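Local coordinates for aldehyde dehydrogenase family protein (Pseudomonas syringae pv. tomato, PDB 6X9L) that oxidises long-chain aliphatic aldehydes such as octanal, probably to the acids, with NAD+ as the electron acceptor, at residues A153-W158 and I231-S236; S190-A195 and L210-G215; T255-G260 and Y417-H422. The protein carries 1 engineered substitution. All coordinates share one frame; numbering follows the deposited sequence.

Contact 1: A153-W158 and I231-S236; sequences ALITPW and ISITGS. With NAD (nicotinamide-adenine-dinucleotide), chain D.
Ala153, Leu154 and Ile155 pair with Ile231, Ser232 and Ile233 as neighbouring parallel strands in the Rossmann-like cofactor domain. The strand axes lie 4.7 Å apart, 5° from parallel. Three backbone bonds join them. Ser232 N donates to Ala153 O (2.8 Å), Ile155 N to Ser232 O, and Thr234 N to Ile155 O. Ala153, Ile155, Ile231 and Ile233 share one face of the sheet. Ile231 lays CG1 alongside Ala153 CB (3.6 Å), and the side chains of Ile155 and Ile231 cross obliquely, CD1 to CD1 at 3.9 Å. Ile155 CG2 and Ile233 CD1 meet at 4.0 Å, and both touch the adenosine ribose of NAD. Just after strand 153-155, the Pro157 ring lies aslant Thr234, CG 3.7 Å from Thr234 CG2. Thr234 OG1 lies beside the backbone N (chi1 -64°), which leaves CG2 anti to that N and 3.4 Å from nicotinamide C4N. The same OG1, like Ser232 OG, bonds Lys168 NZ. Gly235, lacking a side chain, lets NAD C5B run close to the backbone. The adenosine-ribose hydroxyl O3B donates to Thr156 O (2.8 Å), and Trp158 NE1 bonds phosphate oxygen O2N weakly. The chemistry implies a cofactor held by polar groups and methyls.

Contact 2: S190-A195 and L210-G215; sequences SALLFA and LVNGSG. With NAD (nicotinamide-adenine-dinucleotide), chain D.
Leu210 pushes its CD1 methyl against helix 188-201, where it overlaps Ala191 and Ala195. This is the helix-to-strand packing of a beta-alpha-beta crossover in the Rossmann-like cofactor domain. Strand 178-182 leads into the helix, and the chain returns as strand 208-210, parallel to it. Leu210 CG is anti to the backbone N (chi1 -165°), which extends the side chain toward the helix. CD1 lies between two small residues one turn apart. Leu210 CD1 sits 3.6 Å from Ala195 CB and 4.1 Å from Ala191 CB. Leu210 CD1 also approaches Ala191 O at 3.5 Å, an oxygen already used within the helix by Ala195 N. The short alanine side chains let one leucine methyl reach the helix backbone. The contact is buried and apolar in its main part. Ala191 also packs on Ile165 of helix 161-174, and Phe194 meets Phe208 edge-to-face. Beyond the strand the chain turns toward NAD. Gly213 O accepts a bond from Lys182, Ser214 caps the next helix through Glu217 N, and Gly215 CA lies against the adenine. Further along, the side chains of Leu192 and Asn212 cross at about a right angle, with Leu192 CD2 4.2 Å from Asn212 ND2.

Contact 3: T255-G260 and Y417-H422; sequences TQELGG and YGLGAH. With NAD (nicotinamide-adenine-dinucleotide), chain D.
Tyr417 CG stands anti to its own carbonyl carbon (chi1 -61°), which swings the ring over Gly260. Leu419 CG is instead anti to the backbone N (chi1 178°), and its methyls reach toward Glu257 and the nicotinamide amide. Gly260 CA lies over one face of the Tyr417 ring, 4.1 Å from its centroid, in a CH-pi contact. Gly259 O comes in obliquely at 3.3 Å from Tyr417 CD1. Gly259 and Gly260 have no side chains, so the ring lies directly on their backbone. Leu419 CD1 approaches Glu257 OE1 at 4.0 Å and NAD N7N at 3.3 Å. The Glu257 chain is bent at its second torsion, and its OE1 takes a weak bond from NAD N7N (3.1 Å). NAD N7N also makes a weak bond to Leu258 O (3.4 Å). Two protein oxygens thus lie by the carboxamide NH2, each through a weak bond, which is a loose hold. Leu258 also packs on Val251 of the second subunit. The Glu-Leu-Gly-Gly sequence here is a signature of the aldehyde dehydrogenase family. Ser462 OG ties the segments together by bonding to both Gly259 O and Gly418 N. Residues 255-260 run off strand 253-257 of the cofactor-domain sheet. Residues 417-422 link helix 405-413 to strand 422-424 of the other large sheet.

In the fold
All three contacts touch the same NAD. Contact 1 spans it from adenosine to nicotinamide, contact 2 meets the adenine and contact 3 the nicotinamide. Contacts 1 and 3 join directly. Strands 230-234 and 253-257 are neighbours in one sheet, and Ile233 N lies 2.8 Å from Thr255 O, a probable hydrogen bond. Their centres are about 14 Å apart. Contact 2 lies within the chain loop closed by contact 1, with centres about 12 Å and nearest atoms about 6 Å apart. Contacts 2 and 3 do not touch; their centres lie about 24 Å apart. The Leu419 side chain is about 5 Å from octanal, that of Thr234 about 7 Å. The octanal pocket includes Ala291, the engineered residue.

Contact 1: A153-W158 and I231-S236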
loop_
_atom_site.group_PDB
_atom_site.type_symbol
_atom_site.label_atom_id
_atom_site.label_comp_id
_atom_site.label_asym_id
_atom_site.label_seq_id
_atom_site.Cartn_x
_atom_site.Cartn_y
_atom_site.Cartn_z
ATOM N N ALA A 153 0.759 4.960 13.399
ATOM C CA ALA A 153 2.106 5.339 13.813
ATOM C C ALA A 153 2.719 6.276 12.781
ATOM O O ALA A 153 2.768 5.947 11.591
ATOM C CB ALA A 153 3.003 4.110 13.984
ATOM N N LEU A 154 3.192 7.435 13.232
ATOM C CA LEU A 154 3.813 8.416 12.353
ATOM C C LEU A 154 5.255 8.648 12.777
ATOM O O LEU A 154 5.526 8.964 13.944
ATOM C CB LEU A 154 3.045 9.734 12.378
ATOM C CG LEU A 154 1.526 9.557 12.383
ATOM C CD1 LEU A 154 0.833 10.928 12.584
ATOM C CD2 LEU A 154 1.033 8.827 11.118
ATOM N N ILE A 155 6.172 8.508 11.825
ATOM C CA ILE A 155 7.594 8.723 12.050
ATOM C C ILE A 155 8.080 9.756 11.031
ATOM O O ILE A 155 7.833 9.615 9.823
ATOM C CB ILE A 155 8.383 7.404 11.937
ATOM C CG1 ILE A 155 7.830 6.370 12.919
ATOM C CG2 ILE A 155 9.841 7.621 12.196
ATOM C CD1 ILE A 155 8.460 5.013 12.745
ATOM N N THR A 156 8.768 10.788 11.511
ATOM C CA THR A 156 9.132 11.921 10.678
ATOM C C THR A 156 10.613 12.270 10.780
ATOM O O THR A 156 11.282 11.954 11.774
ATOM C CB THR A 156 8.273 13.144 11.042
ATOM O OG1 THR A 156 8.266 13.323 12.459
ATOM C CG2 THR A 156 6.841 12.948 10.539
ATOM N N PRO A 157 11.162 12.938 9.732
ATOM C CA PRO A 157 12.592 13.282 9.708
ATOM C C PRO A 157 12.841 14.682 10.249
ATOM O O PRO A 157 11.916 15.338 10.732
ATOM C CB PRO A 157 12.913 13.197 8.218
ATOM C CG PRO A 157 11.634 13.805 7.604
ATOM C CD PRO A 157 10.483 13.385 8.502
ATOM N N TRP A 158 14.075 15.180 10.132
ATOM C CA TRP A 158 14.433 16.449 10.763
ATOM C C TRP A 158 14.550 17.632 9.802
ATOM O O TRP A 158 14.734 18.764 10.269
ATOM C CB TRP A 158 15.757 16.295 11.510
ATOM C CG TRP A 158 16.814 15.631 10.669
ATOM C CD1 TRP A 158 17.291 14.352 10.810
ATOM C CD2 TRP A 158 17.538 16.207 9.573
ATOM N NE1 TRP A 158 18.248 14.108 9.874
ATOM C CE2 TRP A 158 18.423 15.230 9.102
ATOM C CE3 TRP A 158 17.524 17.457 8.952
ATOM C CZ2 TRP A 158 19.291 15.465 8.020
ATOM C CZ3 TRP A 158 18.380 17.679 7.878
ATOM C CH2 TRP A 158 19.245 16.700 7.428
ATOM N N ILE A 231 1.116 2.387 9.726
ATOM C CA ILE A 231 2.326 3.140 10.026
ATOM C C ILE A 231 2.743 3.909 8.771
ATOM O O ILE A 231 2.703 3.381 7.653
ATOM C CB ILE A 231 3.486 2.241 10.538
ATOM C CG1 ILE A 231 4.674 3.111 10.968
ATOM C CG2 ILE A 231 3.955 1.254 9.466
ATOM C CD1 ILE A 231 5.595 2.452 11.982
ATOM N N SER A 232 3.103 5.173 8.966
ATOM C CA SER A 232 3.558 6.051 7.901
ATOM C C SER A 232 4.914 6.618 8.303
ATOM O O SER A 232 5.065 7.160 9.406
ATOM C CB SER A 232 2.556 7.188 7.638
ATOM O OG SER A 232 3.006 8.010 6.576
ATOM N N ILE A 233 5.898 6.478 7.426
ATOM C CA ILE A 233 7.248 6.923 7.719
ATOM C C ILE A 233 7.768 7.753 6.557
ATOM O O ILE A 233 7.665 7.346 5.391
ATOM C CB ILE A 233 8.220 5.760 7.999
ATOM C CG1 ILE A 233 9.625 6.334 8.214
ATOM C CG2 ILE A 233 8.186 4.725 6.859
ATOM C CD1 ILE A 233 10.607 5.405 8.896
ATOM N N THR A 234 8.327 8.915 6.895
ATOM C CA THR A 234 9.130 9.751 6.018
ATOM C C THR A 234 10.568 9.725 6.531
ATOM O O THR A 234 10.852 10.242 7.618
ATOM C CB THR A 234 8.568 11.163 6.004
ATOM O OG1 THR A 234 7.246 11.117 5.444
ATOM C CG2 THR A 234 9.469 12.097 5.211
ATOM N N GLY A 235 11.463 9.115 5.763
ATOM C CA GLY A 235 12.839 8.955 6.206
ATOM C C GLY A 235 13.703 8.287 5.150
ATOM O O GLY A 235 13.402 8.328 3.951
ATOM N N SER A 236 14.788 7.669 5.615
ATOM C CA SER A 236 15.734 7.047 4.712
ATOM C C SER A 236 15.194 5.722 4.205
ATOM O O SER A 236 14.372 5.074 4.850
ATOM C CB SER A 236 17.073 6.810 5.413
ATOM O OG SER A 236 16.974 5.813 6.415
HETATM P PA NAD D . 16.132 8.417 8.726
HETATM O O1A NAD D . 15.657 7.399 7.750
HETATM O O2A NAD D . 17.489 8.147 9.248
HETATM O O5B NAD D . 15.083 8.590 9.946
HETATM C C5B NAD D . 13.730 8.932 9.709
HETATM C C4B NAD D . 12.879 8.607 10.945
HETATM O O4B NAD D . 12.933 7.216 11.185
HETATM C C3B NAD D . 13.394 9.255 12.222
HETATM O O3B NAD D . 12.271 9.610 13.019
HETATM C C2B NAD D . 14.181 8.151 12.908
HETATM O O2B NAD D . 14.196 8.271 14.315
HETATM C C1B NAD D . 13.355 6.958 12.519
HETATM N N9A NAD D . 14.102 5.709 12.452
HETATM C C8A NAD D . 15.440 5.511 12.183
HETATM N N7A NAD D . 15.649 4.172 12.164
HETATM C C5A NAD D . 14.479 3.538 12.414
HETATM C C6A NAD D . 14.129 2.200 12.506
HETATM N N6A NAD D . 15.011 1.257 12.177
HETATM N N1A NAD D . 12.815 1.870 12.760
HETATM C C2A NAD D . 11.859 2.845 12.924
HETATM N N3A NAD D . 12.207 4.177 12.831
HETATM C C4A NAD D . 13.498 4.500 12.586
HETATM O O3 NAD D . 15.951 9.865 8.043
HETATM P PN NAD D . 17.078 10.929 7.617
HETATM O O1N NAD D . 17.948 10.336 6.573
HETATM O O2N NAD D . 17.687 11.514 8.824
HETATM O O5D NAD D . 15.993 11.949 6.946
HETATM C C5D NAD D . 16.232 12.461 5.657
HETATM C C4D NAD D . 15.676 11.474 4.627
HETATM O O4D NAD D . 14.264 11.579 4.575
HETATM C C3D NAD D . 16.189 11.803 3.238
HETATM O O3D NAD D . 16.360 10.605 2.522
HETATM C C2D NAD D . 15.020 12.537 2.633
HETATM O O2D NAD D . 15.017 12.480 1.222
HETATM C C1D NAD D . 13.843 11.782 3.243
HETATM N N1N NAD D . 12.645 12.614 3.085
HETATM C C2N NAD D . 11.644 12.199 2.251
HETATM C C3N NAD D . 10.527 12.999 2.051
HETATM C C7N NAD D . 9.414 12.598 1.133
HETATM O O7N NAD D . 8.213 13.319 1.248
HETATM N N7N NAD D . 9.557 11.617 0.238
HETATM C C4N NAD D . 10.431 14.226 2.698
HETATM C C5N NAD D . 11.458 14.640 3.534
HETATM C C6N NAD D . 12.572 13.828 3.714
#

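Contact 2: S190-A195 and L210-G215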
loop_
_atom_site.group_PDB
_atom_site.type_symbol
_atom_site.label_atom_id
_atom_site.label_comp_id
_atom_site.label_asym_id
_atom_site.label_seq_id
_atom_site.Cartn_x
_atom_site.Cartn_y
_atom_site.Cartn_z
ATOM N N SER A 190 10.591 21.494 17.999
ATOM C CA SER A 190 9.413 22.053 17.352
ATOM C C SER A 190 8.224 21.118 17.495
ATOM O O SER A 190 7.088 21.571 17.685
ATOM C CB SER A 190 9.714 22.365 15.878
ATOM O OG SER A 190 10.115 21.224 15.122
ATOM N N ALA A 191 8.468 19.809 17.451
ATOM C CA ALA A 191 7.416 18.856 17.780
ATOM C C ALA A 191 6.874 19.104 19.191
ATOM O O ALA A 191 5.661 19.033 19.419
ATOM C CB ALA A 191 7.948 17.426 17.627
ATOM N N LEU A 192 7.757 19.419 20.149
ATOM C CA LEU A 192 7.299 19.739 21.500
ATOM C C LEU A 192 6.324 20.909 21.500
ATOM O O LEU A 192 5.298 20.861 22.184
ATOM C CB LEU A 192 8.487 20.042 22.410
ATOM C CG LEU A 192 9.305 18.867 22.941
ATOM C CD1 LEU A 192 10.436 19.395 23.806
ATOM C CD2 LEU A 192 8.434 17.892 23.717
ATOM N N LEU A 193 6.630 21.973 20.749
ATOM C CA LEU A 193 5.702 23.101 20.613
ATOM C C LEU A 193 4.416 22.689 19.913
ATOM O O LEU A 193 3.326 23.150 20.272
ATOM C CB LEU A 193 6.356 24.239 19.829
ATOM C CG LEU A 193 7.469 24.999 20.523
ATOM C CD1 LEU A 193 8.038 26.069 19.577
ATOM C CD2 LEU A 193 6.916 25.611 21.772
ATOM N N PHE A 194 4.527 21.842 18.890
ATOM C CA PHE A 194 3.348 21.412 18.143
ATOM C C PHE A 194 2.372 20.621 19.013
ATOM O O PHE A 194 1.154 20.808 18.914
ATOM C CB PHE A 194 3.772 20.579 16.939
ATOM C CG PHE A 194 2.622 19.953 16.217
ATOM C CD1 PHE A 194 1.835 20.706 15.358
ATOM C CD2 PHE A 194 2.313 18.616 16.415
ATOM C CE1 PHE A 194 0.782 20.129 14.700
ATOM C CE2 PHE A 194 1.258 18.031 15.762
ATOM C CZ PHE A 194 0.491 18.777 14.903
ATOM N N ALA A 195 2.883 19.715 19.852
ATOM C CA ALA A 195 2.012 18.972 20.760
ATOM C C ALA A 195 1.266 19.924 21.687
ATOM O O ALA A 195 0.044 19.816 21.860
ATOM C CB ALA A 195 2.820 17.959 21.570
ATOM N N LEU A 210 2.570 11.993 21.481
ATOM C CA LEU A 210 3.960 12.266 21.136
ATOM C C LEU A 210 4.909 11.454 22.021
ATOM O O LEU A 210 4.832 11.520 23.258
ATOM C CB LEU A 210 4.248 13.757 21.281
ATOM C CG LEU A 210 5.530 14.252 20.628
ATOM C CD1 LEU A 210 5.380 15.710 20.342
ATOM C CD2 LEU A 210 6.686 14.028 21.560
ATOM N N VAL A 211 5.803 10.689 21.398
ATOM C CA VAL A 211 6.863 10.008 22.129
ATOM C C VAL A 211 8.183 10.289 21.426
ATOM O O VAL A 211 8.293 10.151 20.203
ATOM C CB VAL A 211 6.633 8.486 22.246
ATOM C CG1 VAL A 211 7.742 7.857 23.069
ATOM C CG2 VAL A 211 5.272 8.179 22.861
ATOM N N ASN A 212 9.187 10.681 22.196
ATOM C CA ASN A 212 10.518 10.895 21.664
ATOM C C ASN A 212 11.358 9.637 21.844
ATOM O O ASN A 212 11.098 8.809 22.722
ATOM C CB ASN A 212 11.180 12.085 22.353
ATOM C CG ASN A 212 10.644 13.401 21.861
ATOM O OD1 ASN A 212 10.417 13.577 20.660
ATOM N ND2 ASN A 212 10.434 14.343 22.783
ATOM N N GLY A 213 12.359 9.498 20.990
ATOM C CA GLY A 213 13.333 8.436 21.153
ATOM C C GLY A 213 13.967 8.054 19.830
ATOM O O GLY A 213 13.731 8.671 18.791
ATOM N N SER A 214 14.788 7.010 19.897
ATOM C CA SER A 214 15.507 6.562 18.718
ATOM C C SER A 214 14.557 5.866 17.752
ATOM O O SER A 214 13.507 5.335 18.142
ATOM C CB SER A 214 16.635 5.615 19.111
ATOM O OG SER A 214 16.119 4.316 19.370
ATOM N N GLY A 215 14.925 5.893 16.473
ATOM C CA GLY A 215 14.213 5.164 15.453
ATOM C C GLY A 215 14.086 3.689 15.793
ATOM O O GLY A 215 12.978 3.167 15.970
HETATM P PA NAD D . 16.132 8.417 8.726
HETATM O O1A NAD D . 15.657 7.399 7.750
HETATM O O2A NAD D . 17.489 8.147 9.248
HETATM O O5B NAD D . 15.083 8.590 9.946
HETATM C C5B NAD D . 13.730 8.932 9.709
HETATM C C4B NAD D . 12.879 8.607 10.945
HETATM O O4B NAD D . 12.933 7.216 11.185
HETATM C C3B NAD D . 13.394 9.255 12.222
HETATM O O3B NAD D . 12.271 9.610 13.019
HETATM C C2B NAD D . 14.181 8.151 12.908
HETATM O O2B NAD D . 14.196 8.271 14.315
HETATM C C1B NAD D . 13.355 6.958 12.519
HETATM N N9A NAD D . 14.102 5.709 12.452
HETATM C C8A NAD D . 15.440 5.511 12.183
HETATM N N7A NAD D . 15.649 4.172 12.164
HETATM C C5A NAD D . 14.479 3.538 12.414
HETATM C C6A NAD D . 14.129 2.200 12.506
HETATM N N6A NAD D . 15.011 1.257 12.177
HETATM N N1A NAD D . 12.815 1.870 12.760
HETATM C C2A NAD D . 11.859 2.845 12.924
HETATM N N3A NAD D . 12.207 4.177 12.831
HETATM C C4A NAD D . 13.498 4.500 12.586
HETATM O O3 NAD D . 15.951 9.865 8.043
HETATM P PN NAD D . 17.078 10.929 7.617
HETATM O O1N NAD D . 17.948 10.336 6.573
HETATM O O2N NAD D . 17.687 11.514 8.824
HETATM O O5D NAD D . 15.993 11.949 6.946
HETATM C C5D NAD D . 16.232 12.461 5.657
HETATM C C4D NAD D . 15.676 11.474 4.627
HETATM O O4D NAD D . 14.264 11.579 4.575
HETATM C C3D NAD D . 16.189 11.803 3.238
HETATM O O3D NAD D . 16.360 10.605 2.522
HETATM C C2D NAD D . 15.020 12.537 2.633
HETATM O O2D NAD D . 15.017 12.480 1.222
HETATM C C1D NAD D . 13.843 11.782 3.243
HETATM N N1N NAD D . 12.645 12.614 3.085
HETATM C C2N NAD D . 11.644 12.199 2.251
HETATM C C3N NAD D . 10.527 12.999 2.051
HETATM C C7N NAD D . 9.414 12.598 1.133
HETATM O O7N NAD D . 8.213 13.319 1.248
HETATM N N7N NAD D . 9.557 11.617 0.238
HETATM C C4N NAD D . 10.431 14.226 2.698
HETATM C C5N NAD D . 11.458 14.640 3.534
HETATM C C6N NAD D . 12.572 13.828 3.714
#

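Contact 3: T255-G260 and Y417-H422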
loop_
_atom_site.group_PDB
_atom_site.type_symbol
_atom_site.label_atom_id
_atom_site.label_comp_id
_atom_site.label_asym_id
_atom_site.label_seq_id
_atom_site.Cartn_x
_atom_site.Cartn_y
_atom_site.Cartn_z
ATOM N N THR A 255 2.925 3.205 4.778
ATOM C CA THR A 255 3.110 4.367 3.927
ATOM C C THR A 255 4.540 4.869 4.083
ATOM O O THR A 255 5.013 5.055 5.208
ATOM C CB THR A 255 2.099 5.457 4.286
ATOM O OG1 THR A 255 0.838 5.111 3.702
ATOM C CG2 THR A 255 2.540 6.794 3.750
ATOM N N GLN A 256 5.229 5.080 2.957
ATOM C CA GLN A 256 6.657 5.406 2.962
ATOM C C GLN A 256 6.974 6.522 1.977
ATOM O O GLN A 256 6.583 6.466 0.810
ATOM C CB GLN A 256 7.518 4.183 2.622
ATOM C CG GLN A 256 7.254 2.975 3.500
ATOM C CD GLN A 256 7.703 1.699 2.836
ATOM O OE1 GLN A 256 7.074 1.234 1.877
ATOM N NE2 GLN A 256 8.801 1.125 3.332
ATOM N N GLU A 257 7.690 7.523 2.463
ATOM C CA GLU A 257 8.222 8.625 1.681
ATOM C C GLU A 257 9.724 8.585 1.914
ATOM O O GLU A 257 10.190 8.927 3.011
ATOM C CB GLU A 257 7.634 9.956 2.129
ATOM C CG GLU A 257 6.130 10.055 2.058
ATOM C CD GLU A 257 5.669 10.652 0.744
ATOM O OE1 GLU A 257 6.559 11.030 -0.049
ATOM O OE2 GLU A 257 4.438 10.733 0.503
ATOM N N LEU A 258 10.481 8.151 0.894
ATOM C CA LEU A 258 11.906 7.899 1.093
ATOM C C LEU A 258 12.807 8.763 0.209
ATOM O O LEU A 258 12.470 9.913 -0.110
ATOM C CB LEU A 258 12.184 6.418 0.856
ATOM C CG LEU A 258 11.136 5.482 1.465
ATOM C CD1 LEU A 258 11.526 4.059 1.193
ATOM C CD2 LEU A 258 10.948 5.713 2.975
ATOM N N GLY A 259 13.948 8.211 -0.210
ATOM C CA GLY A 259 14.970 8.990 -0.886
ATOM C C GLY A 259 14.593 9.409 -2.299
ATOM O O GLY A 259 13.594 8.971 -2.875
ATOM N N GLY A 260 15.430 10.287 -2.864
ATOM C CA GLY A 260 15.290 10.717 -4.246
ATOM C C GLY A 260 16.599 11.200 -4.841
ATOM O O GLY A 260 17.587 11.440 -4.138
ATOM N N TYR A 417 15.357 5.685 -7.890
ATOM C CA TYR A 417 14.394 6.584 -7.256
ATOM C C TYR A 417 13.385 7.134 -8.279
ATOM O O TYR A 417 13.490 6.900 -9.490
ATOM C CB TYR A 417 15.128 7.745 -6.558
ATOM C CG TYR A 417 16.090 7.334 -5.442
ATOM C CD1 TYR A 417 15.612 6.752 -4.271
ATOM C CD2 TYR A 417 17.467 7.553 -5.547
ATOM C CE1 TYR A 417 16.466 6.388 -3.242
ATOM C CE2 TYR A 417 18.335 7.186 -4.519
ATOM C CZ TYR A 417 17.822 6.605 -3.367
ATOM O OH TYR A 417 18.653 6.219 -2.336
ATOM N N GLY A 418 12.400 7.891 -7.770
ATOM C CA GLY A 418 11.376 8.567 -8.564
ATOM C C GLY A 418 10.434 9.439 -7.745
ATOM O O GLY A 418 9.209 9.318 -7.843
ATOM N N LEU A 419 11.000 10.326 -6.923
ATOM C CA LEU A 419 10.195 11.142 -6.026
ATOM C C LEU A 419 9.692 12.404 -6.725
ATOM O O LEU A 419 8.503 12.750 -6.624
ATOM C CB LEU A 419 10.994 11.496 -4.771
ATOM C CG LEU A 419 10.239 12.393 -3.798
ATOM C CD1 LEU A 419 9.193 11.592 -3.034
ATOM C CD2 LEU A 419 11.205 13.074 -2.855
ATOM N N GLY A 420 10.581 13.097 -7.435
ATOM C CA GLY A 420 10.245 14.290 -8.173
ATOM C C GLY A 420 11.140 14.470 -9.385
ATOM O O GLY A 420 11.967 13.611 -9.692
ATOM N N ALA A 421 10.981 15.603 -10.069
ATOM C CA ALA A 421 11.637 15.859 -11.345
ATOM C C ALA A 421 11.261 17.260 -11.814
ATOM O O ALA A 421 10.207 17.792 -11.451
ATOM C CB ALA A 421 11.231 14.822 -12.394
ATOM N N HIS A 422 12.124 17.837 -12.665
ATOM C CA HIS A 422 11.953 19.184 -13.197
ATOM C C HIS A 422 12.199 19.231 -14.703
ATOM O O HIS A 422 13.096 18.559 -15.219
ATOM C CB HIS A 422 12.896 20.151 -12.498
ATOM C CG HIS A 422 12.445 20.532 -11.127
ATOM N ND1 HIS A 422 11.912 21.770 -10.836
ATOM C CD2 HIS A 422 12.439 19.836 -9.965
ATOM C CE1 HIS A 422 11.596 21.816 -9.554
ATOM N NE2 HIS A 422 11.907 20.657 -9.004
HETATM P PA NAD D . 16.132 8.417 8.726
HETATM O O1A NAD D . 15.657 7.399 7.750
HETATM O O2A NAD D . 17.489 8.147 9.248
HETATM O O5B NAD D . 15.083 8.590 9.946
HETATM C C5B NAD D . 13.730 8.932 9.709
HETATM C C4B NAD D . 12.879 8.607 10.945
HETATM O O4B NAD D . 12.933 7.216 11.185
HETATM C C3B NAD D . 13.394 9.255 12.222
HETATM O O3B NAD D . 12.271 9.610 13.019
HETATM C C2B NAD D . 14.181 8.151 12.908
HETATM O O2B NAD D . 14.196 8.271 14.315
HETATM C C1B NAD D . 13.355 6.958 12.519
HETATM N N9A NAD D . 14.102 5.709 12.452
HETATM C C8A NAD D . 15.440 5.511 12.183
HETATM N N7A NAD D . 15.649 4.172 12.164
HETATM C C5A NAD D . 14.479 3.538 12.414
HETATM C C6A NAD D . 14.129 2.200 12.506
HETATM N N6A NAD D . 15.011 1.257 12.177
HETATM N N1A NAD D . 12.815 1.870 12.760
HETATM C C2A NAD D . 11.859 2.845 12.924
HETATM N N3A NAD D . 12.207 4.177 12.831
HETATM C C4A NAD D . 13.498 4.500 12.586
HETATM O O3 NAD D . 15.951 9.865 8.043
HETATM P PN NAD D . 17.078 10.929 7.617
HETATM O O1N NAD D . 17.948 10.336 6.573
HETATM O O2N NAD D . 17.687 11.514 8.824
HETATM O O5D NAD D . 15.993 11.949 6.946
HETATM C C5D NAD D . 16.232 12.461 5.657
HETATM C C4D NAD D . 15.676 11.474 4.627
HETATM O O4D NAD D . 14.264 11.579 4.575
HETATM C C3D NAD D . 16.189 11.803 3.238
HETATM O O3D NAD D . 16.360 10.605 2.522
HETATM C C2D NAD D . 15.020 12.537 2.633
HETATM O O2D NAD D . 15.017 12.480 1.222
HETATM C C1D NAD D . 13.843 11.782 3.243
HETATM N N1N NAD D . 12.645 12.614 3.085
HETATM C C2N NAD D . 11.644 12.199 2.251
HETATM C C3N NAD D . 10.527 12.999 2.051
HETATM C C7N NAD D . 9.414 12.598 1.133
HETATM O O7N NAD D . 8.213 13.319 1.248
HETATM N N7N NAD D . 9.557 11.617 0.238
HETATM C C4N NAD D . 10.431 14.226 2.698
HETATM C C5N NAD D . 11.458 14.640 3.534
HETATM C C6N NAD D . 12.572 13.828 3.714
#